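Local coordinates for protein transaminase (Arthrobacter sp., PDB 5G2Q) that probably catalyses pyridoxal phosphate-dependent transfer of amino groups, as a class-III aminotransferase, at residues A233-V238 with L265-E270; I389-N394 with P438-I443; P400-D405 with Q416-I421. All coordinates share one frame; numbering follows the deposited sequence.

Contact 1 comes first along the chain and closes before contact 2 opens; contact 3 is nested inside the loop that contact 2 closes. Contact 1 lies in the seven-stranded mixed sheet, contact 2 in the separate antiparallel sheet of strands 378-384, 387-392 and 440-443. Their centres are 25 Å apart and their nearest atoms about 8 Å apart, yet both touch the same cofactor-alanine adduct, contact 1 at its pyridine ring and contact 2 at its carboxylate. Contact 3 is centred 9 Å from contact 2 and joined to it through Asn439, which reaches Val402 and Asp405. The active site is thus assembled from distant parts of the chain.

Contact 1: residues A233-V238 with L265-E270; sequences AVITEV and LWISDE. With PDA (2-[(3-hydroxy-2-methyl-5-phosphonooxymethyl-pyridin-4-ylmethyl)-amino]-propionic acid), chain R.
Val234 and Thr236 hydrogen-bond to Leu265, Ile267 and Asp269 as neighbouring parallel strands of a beta-alpha-beta unit, 231-236 and 265-269, linked through helix 251-262 in the large sheet of this fold-type I aminotransferase. The strand axes come within 4.6 Å at 18°, and four backbone bonds form the ladder: Val234 N to Leu265 O, Ile267 N to Val234 O, Thr236 N to Ile267 O and Asp269 N to Thr236 O.

The apolar contacts lie on the face carrying Ala233, Ile235, Leu265 and Ile267. Ala233 CB meets Ile267 CD1 at 3.8 Å, while Ile235 CD1 touches Ile267 CG2 at 3.7 Å; helix 121-136 covers Ala233 and Leu265.

Polar side chains group at the C-terminal ends. Ser268 OG donates to Glu270 OE2 at 2.9 Å, Thr273 OG1 also holds this carboxylate, and Val238 CG2 lies against Ser268 OG and Glu270 OE2. Asp269, its CG anti to the backbone N (chi1 -176°), brings OD2 to 2.8 Å from the pyridine N1 of the adduct, as the aspartate facing this nitrogen does in fold-type I aminotransferases; His149 also bonds OD2. Glu237 OE1 approaches the adduct's ring methyl C2A at 3.5 Å and is bonded to Gly241.

On the opposite face from the isoleucines, the indole of Trp266 presents its N-H edge to Thr236: NE1 donates to OG1 at 2.8 Å, with OG1 only 6° out of the ring plane.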
loop_
_atom_site.group_PDB
_atom_site.type_symbol
_atom_site.label_atom_id
_atom_site.label_comp_id
_atom_site.label_asym_id
_atom_site.label_seq_id
_atom_site.Cartn_x
_atom_site.Cartn_y
_atom_site.Cartn_z
ATOM N N ALA F 233 -14.993 -1.645 -9.554
ATOM C CA ALA F 233 -15.611 -2.837 -10.080
ATOM C C ALA F 233 -15.687 -3.913 -9.015
ATOM O O ALA F 233 -14.914 -3.900 -8.070
ATOM C CB ALA F 233 -14.787 -3.335 -11.243
ATOM N N VAL F 234 -16.635 -4.822 -9.173
ATOM C CA VAL F 234 -16.633 -6.101 -8.480
ATOM C C VAL F 234 -16.226 -7.151 -9.531
ATOM O O VAL F 234 -16.762 -7.145 -10.650
ATOM C CB VAL F 234 -18.040 -6.403 -7.916
ATOM C CG1 VAL F 234 -18.129 -7.795 -7.309
ATOM C CG2 VAL F 234 -18.430 -5.328 -6.912
ATOM N N ILE F 235 -15.245 -7.994 -9.193
ATOM C CA ILE F 235 -14.795 -9.072 -10.067
ATOM C C ILE F 235 -15.269 -10.389 -9.444
ATOM O O ILE F 235 -15.008 -10.648 -8.262
ATOM C CB ILE F 235 -13.265 -9.055 -10.273
ATOM C CG1 ILE F 235 -12.814 -10.185 -11.218
ATOM C CG2 ILE F 235 -12.521 -9.176 -8.959
ATOM C CD1 ILE F 235 -11.569 -9.851 -12.038
ATOM N N THR F 236 -15.998 -11.205 -10.213
ATOM C CA THR F 236 -16.523 -12.458 -9.662
ATOM C C THR F 236 -16.221 -13.646 -10.527
ATOM O O THR F 236 -15.856 -13.477 -11.662
ATOM C CB THR F 236 -18.054 -12.440 -9.439
ATOM O OG1 THR F 236 -18.724 -12.327 -10.700
ATOM C CG2 THR F 236 -18.468 -11.318 -8.500
ATOM N N GLU F 237 -16.330 -14.847 -9.966
ATOM C CA GLU F 237 -16.446 -16.045 -10.770
ATOM C C GLU F 237 -17.926 -16.405 -10.633
ATOM O O GLU F 237 -18.467 -16.372 -9.551
ATOM C CB GLU F 237 -15.568 -17.199 -10.235
ATOM C CG GLU F 237 -14.099 -16.877 -9.923
ATOM C CD GLU F 237 -13.317 -18.066 -9.329
ATOM O OE1 GLU F 237 -13.017 -19.044 -10.072
ATOM O OE2 GLU F 237 -12.970 -18.026 -8.122
ATOM N N VAL F 238 -18.590 -16.713 -11.733
ATOM C CA VAL F 238 -19.952 -17.222 -11.685
ATOM C C VAL F 238 -19.978 -18.450 -10.775
ATOM O O VAL F 238 -20.904 -18.648 -9.952
ATOM C CB VAL F 238 -20.427 -17.564 -13.107
ATOM C CG1 VAL F 238 -21.866 -18.030 -13.127
ATOM C CG2 VAL F 238 -20.258 -16.343 -14.003
ATOM N N LEU F 265 -18.906 -1.195 -11.863
ATOM C CA LEU F 265 -18.800 -2.153 -12.949
ATOM C C LEU F 265 -18.882 -3.588 -12.477
ATOM O O LEU F 265 -18.577 -3.876 -11.325
ATOM C CB LEU F 265 -17.488 -1.954 -13.713
ATOM C CG LEU F 265 -17.315 -0.608 -14.401
ATOM C CD1 LEU F 265 -15.940 -0.611 -15.020
ATOM C CD2 LEU F 265 -18.389 -0.316 -15.432
ATOM N N TRP F 266 -19.296 -4.495 -13.349
ATOM C CA TRP F 266 -19.205 -5.882 -12.980
ATOM C C TRP F 266 -18.301 -6.571 -13.935
ATOM O O TRP F 266 -18.526 -6.548 -15.152
ATOM C CB TRP F 266 -20.589 -6.565 -12.877
ATOM C CG TRP F 266 -20.494 -8.076 -12.701
ATOM C CD1 TRP F 266 -19.590 -8.759 -11.934
ATOM C CD2 TRP F 266 -21.313 -9.066 -13.318
ATOM N NE1 TRP F 266 -19.791 -10.107 -12.045
ATOM C CE2 TRP F 266 -20.840 -10.324 -12.896
ATOM C CE3 TRP F 266 -22.390 -9.015 -14.193
ATOM C CZ2 TRP F 266 -21.421 -11.530 -13.314
ATOM C CZ3 TRP F 266 -22.960 -10.213 -14.617
ATOM C CH2 TRP F 266 -22.480 -11.454 -14.166
ATOM N N ILE F 267 -17.240 -7.164 -13.394
ATOM C CA ILE F 267 -16.353 -8.004 -14.212
ATOM C C ILE F 267 -16.724 -9.489 -13.942
ATOM O O ILE F 267 -16.629 -9.956 -12.810
ATOM C CB ILE F 267 -14.860 -7.768 -13.887
ATOM C CG1 ILE F 267 -14.463 -6.314 -14.102
ATOM C CG2 ILE F 267 -13.969 -8.721 -14.671
ATOM C CD1 ILE F 267 -13.144 -5.950 -13.448
ATOM N N SER F 268 -17.161 -10.211 -14.976
ATOM C CA SER F 268 -17.336 -11.667 -14.876
ATOM C C SER F 268 -16.026 -12.342 -15.272
ATOM O O SER F 268 -15.634 -12.319 -16.440
ATOM C CB SER F 268 -18.500 -12.159 -15.762
ATOM O OG SER F 268 -18.741 -13.529 -15.565
ATOM N N ASP F 269 -15.319 -12.912 -14.302
ATOM C CA ASP F 269 -14.125 -13.683 -14.635
ATOM C C ASP F 269 -14.492 -15.054 -15.261
ATOM O O ASP F 269 -14.799 -16.018 -14.569
ATOM C CB ASP F 269 -13.214 -13.808 -13.413
ATOM C CG ASP F 269 -11.922 -14.517 -13.726
ATOM O OD1 ASP F 269 -11.786 -15.037 -14.866
ATOM O OD2 ASP F 269 -11.049 -14.558 -12.834
ATOM N N GLU F 270 -14.487 -15.122 -16.588
ATOM C CA GLU F 270 -14.973 -16.285 -17.299
ATOM C C GLU F 270 -13.839 -17.189 -17.794
ATOM O O GLU F 270 -14.029 -18.014 -18.718
ATOM C CB GLU F 270 -15.905 -15.870 -18.450
ATOM C CG GLU F 270 -17.236 -15.241 -18.030
ATOM C CD GLU F 270 -18.303 -16.278 -17.645
ATOM O OE1 GLU F 270 -18.079 -17.501 -17.854
ATOM O OE2 GLU F 270 -19.370 -15.860 -17.111
HETATM N N PDA R . -6.981 -21.178 -12.878
HETATM N N1 PDA R . -9.312 -16.681 -13.520
HETATM C C2 PDA R . -9.865 -17.862 -13.218
HETATM C C2A PDA R . -11.324 -17.875 -12.849
HETATM C C3 PDA R . -9.020 -19.095 -13.267
HETATM O O3A PDA R . -9.570 -20.319 -12.994
HETATM C C4 PDA R . -7.677 -18.980 -13.631
HETATM C C4A PDA R . -6.816 -20.195 -13.685
HETATM C C5 PDA R . -7.171 -17.696 -13.926
HETATM C C5A PDA R . -5.728 -17.433 -14.312
HETATM O OP4 PDA R . -5.450 -17.983 -15.607
HETATM P P PDA R . -3.961 -18.482 -15.972
HETATM O OP1 PDA R . -2.972 -17.279 -15.919
HETATM O OP2 PDA R . -3.920 -19.011 -17.407
HETATM O OP3 PDA R . -3.564 -19.534 -14.982
HETATM C C6 PDA R . -8.007 -16.582 -13.869
HETATM C CA PDA R . -6.164 -22.413 -12.888
HETATM C CB PDA R . -4.730 -22.166 -12.416
HETATM C C PDA R . -6.756 -23.659 -12.258
HETATM O O PDA R . -6.046 -24.375 -11.503
HETATM O OXT PDA R . -7.943 -23.975 -12.520
#

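Contact 2: residues I389-N394 with P438-I443; sequences IVDIVN and PNTMRI. With PDA (2-[(3-hydroxy-2-methyl-5-phosphonooxymethyl-pyridin-4-ylmethyl)-amino]-propionic acid), chain R.
Asn439 begins the pairing, its O accepting from Ile392 N at 2.7 Å in a nearly straight bond (N-H...O 170°). Its amide ND2 turns instead to Asp405 OD1 and Val402 O, which ties the residue before the strand to the loop 400-405. Thr440 forms a non-hydrogen-bonded antiparallel pair with Asp391, and their side chains run alongside one another. With OG1 anti to the carbonyl carbon (chi1 -44°), the hydroxyl donates to Asp391 OD1 at 3.2 Å, nearly in line with the C-O bond of the carboxylate; Arg406 forms a salt bridge to that same oxygen. A valine in place of this threonine has no hydroxyl to give, so Asp391 OD1 would probably lose this donor, leaving the carboxylate to rely more on the salt bridge to Arg406.

Met441 makes the hydrogen-bonded pair with Val390: Met441 N reaches Val390 O at 2.8 Å, and Val390 N returns to Met441 O at 3.2 Å. Met441 CB and CG lie against Val390 and Ile392; helices 418-426 and 451-470 cover Met441 and Ile392, while Val390 meets strand 378-384. Arg442 points from the face bearing Thr440 toward the adduct. Its NH1 donates to OXT of the adduct carboxylate at 3.0 Å, while NH2 bonds OXT and, weakly, O, the carboxylate carbon lying in the guanidinium plane at its edge. Ile443 CD1 then packs on Val390 CG2 at 3.8 Å. One face of this antiparallel pair is therefore apolar, whereas the other offers the charged group that holds the alanine carboxylate, the role an arginine commonly plays in fold-type I aminotransferases.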
loop_
_atom_site.group_PDB
_atom_site.type_symbol
_atom_site.label_atom_id
_atom_site.label_comp_id
_atom_site.label_asym_id
_atom_site.label_seq_id
_atom_site.Cartn_x
_atom_site.Cartn_y
_atom_site.Cartn_z
ATOM N N ILE F 389 -19.131 -29.920 -8.803
ATOM C CA ILE F 389 -18.543 -29.904 -7.474
ATOM C C ILE F 389 -19.237 -30.954 -6.587
ATOM O O ILE F 389 -20.449 -31.198 -6.699
ATOM C CB ILE F 389 -18.506 -28.476 -6.827
ATOM C CG1 ILE F 389 -19.888 -28.060 -6.318
ATOM C CG2 ILE F 389 -17.884 -27.428 -7.784
ATOM C CD1 ILE F 389 -19.846 -27.130 -5.115
ATOM N N VAL F 390 -18.453 -31.621 -5.750
ATOM C CA VAL F 390 -18.992 -32.598 -4.851
ATOM C C VAL F 390 -18.365 -32.355 -3.498
ATOM O O VAL F 390 -17.157 -32.476 -3.348
ATOM C CB VAL F 390 -18.692 -34.072 -5.270
ATOM C CG1 VAL F 390 -19.706 -34.998 -4.622
ATOM C CG2 VAL F 390 -18.673 -34.233 -6.783
ATOM N N ASP F 391 -19.195 -32.046 -2.512
ATOM C CA ASP F 391 -18.697 -31.891 -1.160
ATOM C C ASP F 391 -18.636 -33.219 -0.458
ATOM O O ASP F 391 -19.609 -33.937 -0.411
ATOM C CB ASP F 391 -19.539 -30.899 -0.367
ATOM C CG ASP F 391 -19.451 -29.524 -0.944
ATOM O OD1 ASP F 391 -18.351 -28.908 -0.858
ATOM O OD2 ASP F 391 -20.476 -29.092 -1.525
ATOM N N ILE F 392 -17.475 -33.515 0.095
ATOM C CA ILE F 392 -17.229 -34.747 0.759
ATOM C C ILE F 392 -17.240 -34.547 2.255
ATOM O O ILE F 392 -16.625 -33.584 2.770
ATOM C CB ILE F 392 -15.867 -35.295 0.339
ATOM C CG1 ILE F 392 -15.829 -35.442 -1.194
ATOM C CG2 ILE F 392 -15.588 -36.597 1.101
ATOM C CD1 ILE F 392 -16.713 -36.589 -1.749
ATOM N N VAL F 393 -17.909 -35.482 2.930
ATOM C CA VAL F 393 -18.004 -35.536 4.394
ATOM C C VAL F 393 -17.647 -36.877 4.993
ATOM O O VAL F 393 -17.610 -37.920 4.307
ATOM C CB VAL F 393 -19.416 -35.192 4.957
ATOM C CG1 VAL F 393 -19.672 -33.687 4.920
ATOM C CG2 VAL F 393 -20.503 -35.976 4.235
ATOM N N ASN F 394 -17.408 -36.833 6.303
ATOM C CA ASN F 394 -17.332 -38.032 7.099
ATOM C C ASN F 394 -18.759 -38.563 7.140
ATOM O O ASN F 394 -19.654 -37.872 7.631
ATOM C CB ASN F 394 -16.783 -37.697 8.486
ATOM C CG ASN F 394 -16.605 -38.919 9.369
ATOM O OD1 ASN F 394 -17.457 -39.791 9.413
ATOM N ND2 ASN F 394 -15.496 -38.970 10.097
ATOM N N PRO F 438 -9.557 -29.509 -0.155
ATOM C CA PRO F 438 -9.508 -30.713 0.703
ATOM C C PRO F 438 -10.853 -31.470 0.865
ATOM O O PRO F 438 -10.894 -32.726 0.858
ATOM C CB PRO F 438 -9.062 -30.150 2.056
ATOM C CG PRO F 438 -9.530 -28.722 2.044
ATOM C CD PRO F 438 -9.318 -28.270 0.624
ATOM N N ASN F 439 -11.946 -30.733 0.981
ATOM C CA ASN F 439 -13.235 -31.388 1.159
ATOM C C ASN F 439 -14.136 -31.485 -0.079
ATOM O O ASN F 439 -15.273 -31.915 0.045
ATOM C CB ASN F 439 -14.021 -30.717 2.290
ATOM C CG ASN F 439 -13.259 -30.678 3.590
ATOM O OD1 ASN F 439 -12.726 -31.684 4.038
ATOM N ND2 ASN F 439 -13.221 -29.494 4.226
ATOM N N THR F 440 -13.658 -31.079 -1.254
ATOM C CA THR F 440 -14.547 -30.844 -2.388
ATOM C C THR F 440 -13.902 -31.277 -3.686
ATOM O O THR F 440 -12.809 -30.855 -3.981
ATOM C CB THR F 440 -14.875 -29.339 -2.550
ATOM O OG1 THR F 440 -15.175 -28.753 -1.284
ATOM C CG2 THR F 440 -16.061 -29.130 -3.502
ATOM N N MET F 441 -14.601 -32.076 -4.488
ATOM C CA MET F 441 -14.079 -32.501 -5.781
ATOM C C MET F 441 -14.428 -31.470 -6.838
ATOM O O MET F 441 -15.512 -30.913 -6.786
ATOM C CB MET F 441 -14.679 -33.836 -6.175
ATOM C CG MET F 441 -14.664 -34.841 -5.056
ATOM S SD MET F 441 -14.411 -36.487 -5.694
ATOM C CE MET F 441 -14.279 -36.173 -7.455
ATOM N N ARG F 442 -13.496 -31.221 -7.764
ATOM C CA ARG F 442 -13.700 -30.337 -8.922
ATOM C C ARG F 442 -13.555 -31.173 -10.197
ATOM O O ARG F 442 -12.441 -31.383 -10.692
ATOM C CB ARG F 442 -12.693 -29.167 -8.913
ATOM C CG ARG F 442 -12.847 -28.120 -10.016
ATOM C CD ARG F 442 -11.661 -28.078 -11.005
ATOM N NE ARG F 442 -10.393 -27.553 -10.460
ATOM C CZ ARG F 442 -9.654 -26.587 -11.017
ATOM N NH1 ARG F 442 -10.037 -26.019 -12.144
ATOM N NH2 ARG F 442 -8.522 -26.178 -10.446
ATOM N N ILE F 443 -14.689 -31.616 -10.730
ATOM C CA ILE F 443 -14.737 -32.572 -11.869
ATOM C C ILE F 443 -14.955 -31.859 -13.186
ATOM O O ILE F 443 -15.897 -31.084 -13.338
ATOM C CB ILE F 443 -15.906 -33.571 -11.704
ATOM C CG1 ILE F 443 -15.857 -34.244 -10.311
ATOM C CG2 ILE F 443 -15.924 -34.575 -12.855
ATOM C CD1 ILE F 443 -16.999 -35.204 -10.014
HETATM N N PDA R . -6.981 -21.178 -12.878
HETATM N N1 PDA R . -9.312 -16.681 -13.520
HETATM C C2 PDA R . -9.865 -17.862 -13.218
HETATM C C2A PDA R . -11.324 -17.875 -12.849
HETATM C C3 PDA R . -9.020 -19.095 -13.267
HETATM O O3A PDA R . -9.570 -20.319 -12.994
HETATM C C4 PDA R . -7.677 -18.980 -13.631
HETATM C C4A PDA R . -6.816 -20.195 -13.685
HETATM C C5 PDA R . -7.171 -17.696 -13.926
HETATM C C5A PDA R . -5.728 -17.433 -14.312
HETATM O OP4 PDA R . -5.450 -17.983 -15.607
HETATM P P PDA R . -3.961 -18.482 -15.972
HETATM O OP1 PDA R . -2.972 -17.279 -15.919
HETATM O OP2 PDA R . -3.920 -19.011 -17.407
HETATM O OP3 PDA R . -3.564 -19.534 -14.982
HETATM C C6 PDA R . -8.007 -16.582 -13.869
HETATM C CA PDA R . -6.164 -22.413 -12.888
HETATM C CB PDA R . -4.730 -22.166 -12.416
HETATM C C PDA R . -6.756 -23.659 -12.258
HETATM O O PDA R . -6.046 -24.375 -11.503
HETATM O OXT PDA R . -7.943 -23.975 -12.520
HETATM O O HOH W 1 -14.467 -33.997 3.797
#

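Contact 3: residues P400-D405 with Q416-I421; sequences PYVKLD and QIPTQI
Val402 and Tyr401 close on the ring of Pro418, and the tight part of the contact is confined to these three residues. Val402 CG2 meets Pro418 CD at 3.6 Å, the nearest approach between the two segments. The branching places it there: CG1 is anti to the backbone N (chi1 -177°), which leaves CG2 beside that nitrogen, on the side where the proline lies. Next to it, Tyr401 CB rests on Pro418 CG at 3.9 Å, and the ring atom CD2 of Tyr401 touches the same CG, so that the pyrrolidine is met by two side chains at adjoining carbons.

The surface buried by the two segments is small, 152 Å², and the interaction is purely van der Waals. It sets a loop against the start of a helix: Ile417 is the N-cap of helix 418-426, and its O accepts from both Gln420 N at 2.8 Å and Ile421 N at 3.2 Å. Pro418 takes the first helical position, where a residue lacking an N-H costs no helix bond. Across from it, Val402 opens a type I beta turn, closed by Asp405 N to Val402 O at 2.9 Å.

Toward Gln416 the packing thins, with Val402 CG2 only grazing the main-chain O of Gln416 at 3.9 Å and the glutamine largely at the solvent. Tyr401, partly exposed, turns its ring to an edge-to-face meeting with Trp473, and farther along the turn Leu404 packs on Glu224 of the third subunit.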
loop_
_atom_site.group_PDB
_atom_site.type_symbol
_atom_site.label_atom_id
_atom_site.label_comp_id
_atom_site.label_asym_id
_atom_site.label_seq_id
_atom_site.Cartn_x
_atom_site.Cartn_y
_atom_site.Cartn_z
ATOM N N PRO F 400 -17.203 -32.147 7.100
ATOM C CA PRO F 400 -15.989 -32.384 6.312
ATOM C C PRO F 400 -14.851 -32.861 7.205
ATOM O O PRO F 400 -14.824 -32.490 8.376
ATOM C CB PRO F 400 -15.677 -31.014 5.718
ATOM C CG PRO F 400 -16.518 -30.022 6.472
ATOM C CD PRO F 400 -17.754 -30.814 6.817
ATOM N N TYR F 401 -13.976 -33.733 6.689
ATOM C CA TYR F 401 -12.838 -34.237 7.469
ATOM C C TYR F 401 -11.857 -33.111 7.821
ATOM O O TYR F 401 -11.328 -33.074 8.919
ATOM C CB TYR F 401 -12.088 -35.320 6.711
ATOM C CG TYR F 401 -12.762 -36.674 6.675
ATOM C CD1 TYR F 401 -12.520 -37.621 7.672
ATOM C CD2 TYR F 401 -13.625 -37.025 5.623
ATOM C CE1 TYR F 401 -13.137 -38.870 7.641
ATOM C CE2 TYR F 401 -14.242 -38.288 5.570
ATOM C CZ TYR F 401 -13.987 -39.200 6.584
ATOM O OH TYR F 401 -14.578 -40.423 6.560
ATOM N N VAL F 402 -11.592 -32.225 6.865
ATOM C CA VAL F 402 -10.560 -31.169 7.020
ATOM C C VAL F 402 -11.184 -29.872 7.551
ATOM O O VAL F 402 -11.745 -29.112 6.790
ATOM C CB VAL F 402 -9.839 -30.911 5.675
ATOM C CG1 VAL F 402 -8.730 -29.891 5.847
ATOM C CG2 VAL F 402 -9.286 -32.217 5.133
ATOM N N LYS F 403 -11.138 -29.640 8.860
ATOM C CA LYS F 403 -11.900 -28.493 9.421
ATOM C C LYS F 403 -11.633 -27.124 8.762
ATOM O O LYS F 403 -12.546 -26.316 8.647
ATOM C CB LYS F 403 -11.752 -28.370 10.944
ATOM C CG LYS F 403 -12.827 -27.468 11.552
ATOM C CD LYS F 403 -12.293 -26.519 12.624
ATOM C CE LYS F 403 -13.333 -25.476 13.054
ATOM N NZ LYS F 403 -12.888 -24.593 14.181
ATOM N N LEU F 404 -10.404 -26.854 8.332
ATOM C CA LEU F 404 -10.111 -25.530 7.732
ATOM C C LEU F 404 -10.748 -25.344 6.344
ATOM O O LEU F 404 -10.784 -24.227 5.810
ATOM C CB LEU F 404 -8.606 -25.254 7.673
ATOM C CG LEU F 404 -7.948 -24.646 8.903
ATOM C CD1 LEU F 404 -6.470 -24.445 8.608
ATOM C CD2 LEU F 404 -8.580 -23.304 9.265
ATOM N N ASP F 405 -11.246 -26.436 5.756
ATOM C CA ASP F 405 -11.912 -26.358 4.447
ATOM C C ASP F 405 -11.139 -25.519 3.360
ATOM O O ASP F 405 -9.960 -25.769 3.134
ATOM C CB ASP F 405 -13.365 -25.912 4.619
ATOM C CG ASP F 405 -14.199 -26.194 3.408
ATOM O OD1 ASP F 405 -14.109 -27.330 2.844
ATOM O OD2 ASP F 405 -14.943 -25.282 2.997
ATOM N N GLN F 416 -4.328 -37.246 4.716
ATOM C CA GLN F 416 -5.489 -36.877 5.541
ATOM C C GLN F 416 -6.519 -36.054 4.764
ATOM O O GLN F 416 -7.569 -35.738 5.299
ATOM C CB GLN F 416 -5.068 -36.098 6.778
ATOM C CG GLN F 416 -3.658 -36.382 7.266
ATOM C CD GLN F 416 -3.521 -37.646 8.097
ATOM O OE1 GLN F 416 -4.316 -38.593 7.993
ATOM N NE2 GLN F 416 -2.486 -37.669 8.928
ATOM N N ILE F 417 -6.203 -35.709 3.508
ATOM C CA ILE F 417 -7.050 -34.884 2.641
ATOM C C ILE F 417 -7.960 -35.815 1.829
ATOM O O ILE F 417 -7.477 -36.514 0.947
ATOM C CB ILE F 417 -6.169 -33.991 1.709
ATOM C CG1 ILE F 417 -5.462 -32.897 2.535
ATOM C CG2 ILE F 417 -6.962 -33.413 0.532
ATOM C CD1 ILE F 417 -4.365 -32.124 1.798
ATOM N N PRO F 418 -9.274 -35.845 2.120
ATOM C CA PRO F 418 -10.148 -36.784 1.400
ATOM C C PRO F 418 -9.988 -36.710 -0.113
ATOM O O PRO F 418 -10.023 -37.743 -0.774
ATOM C CB PRO F 418 -11.564 -36.344 1.784
ATOM C CG PRO F 418 -11.408 -35.306 2.853
ATOM C CD PRO F 418 -9.968 -35.229 3.254
ATOM N N THR F 419 -9.797 -35.501 -0.645
ATOM C CA THR F 419 -9.666 -35.337 -2.090
ATOM C C THR F 419 -8.367 -35.898 -2.629
ATOM O O THR F 419 -8.285 -36.184 -3.803
ATOM C CB THR F 419 -9.881 -33.893 -2.581
ATOM O OG1 THR F 419 -9.077 -32.976 -1.807
ATOM C CG2 THR F 419 -11.349 -33.516 -2.478
ATOM N N GLN F 420 -7.372 -36.062 -1.767
ATOM C CA GLN F 420 -6.158 -36.768 -2.130
ATOM C C GLN F 420 -6.322 -38.310 -2.136
ATOM O O GLN F 420 -5.808 -39.002 -3.022
ATOM C CB GLN F 420 -5.020 -36.348 -1.198
ATOM C CG GLN F 420 -4.420 -34.972 -1.495
ATOM C CD GLN F 420 -3.850 -34.844 -2.906
ATOM O OE1 GLN F 420 -3.072 -35.683 -3.365
ATOM N NE2 GLN F 420 -4.243 -33.790 -3.591
ATOM N N ILE F 421 -7.000 -38.848 -1.118
ATOM C CA ILE F 421 -7.239 -40.293 -0.990
ATOM C C ILE F 421 -8.095 -40.819 -2.171
ATOM O O ILE F 421 -7.794 -41.858 -2.778
ATOM C CB ILE F 421 -7.897 -40.614 0.385
ATOM C CG1 ILE F 421 -6.925 -40.330 1.543
ATOM C CG2 ILE F 421 -8.437 -42.041 0.450
ATOM C CD1 ILE F 421 -5.662 -41.175 1.572
#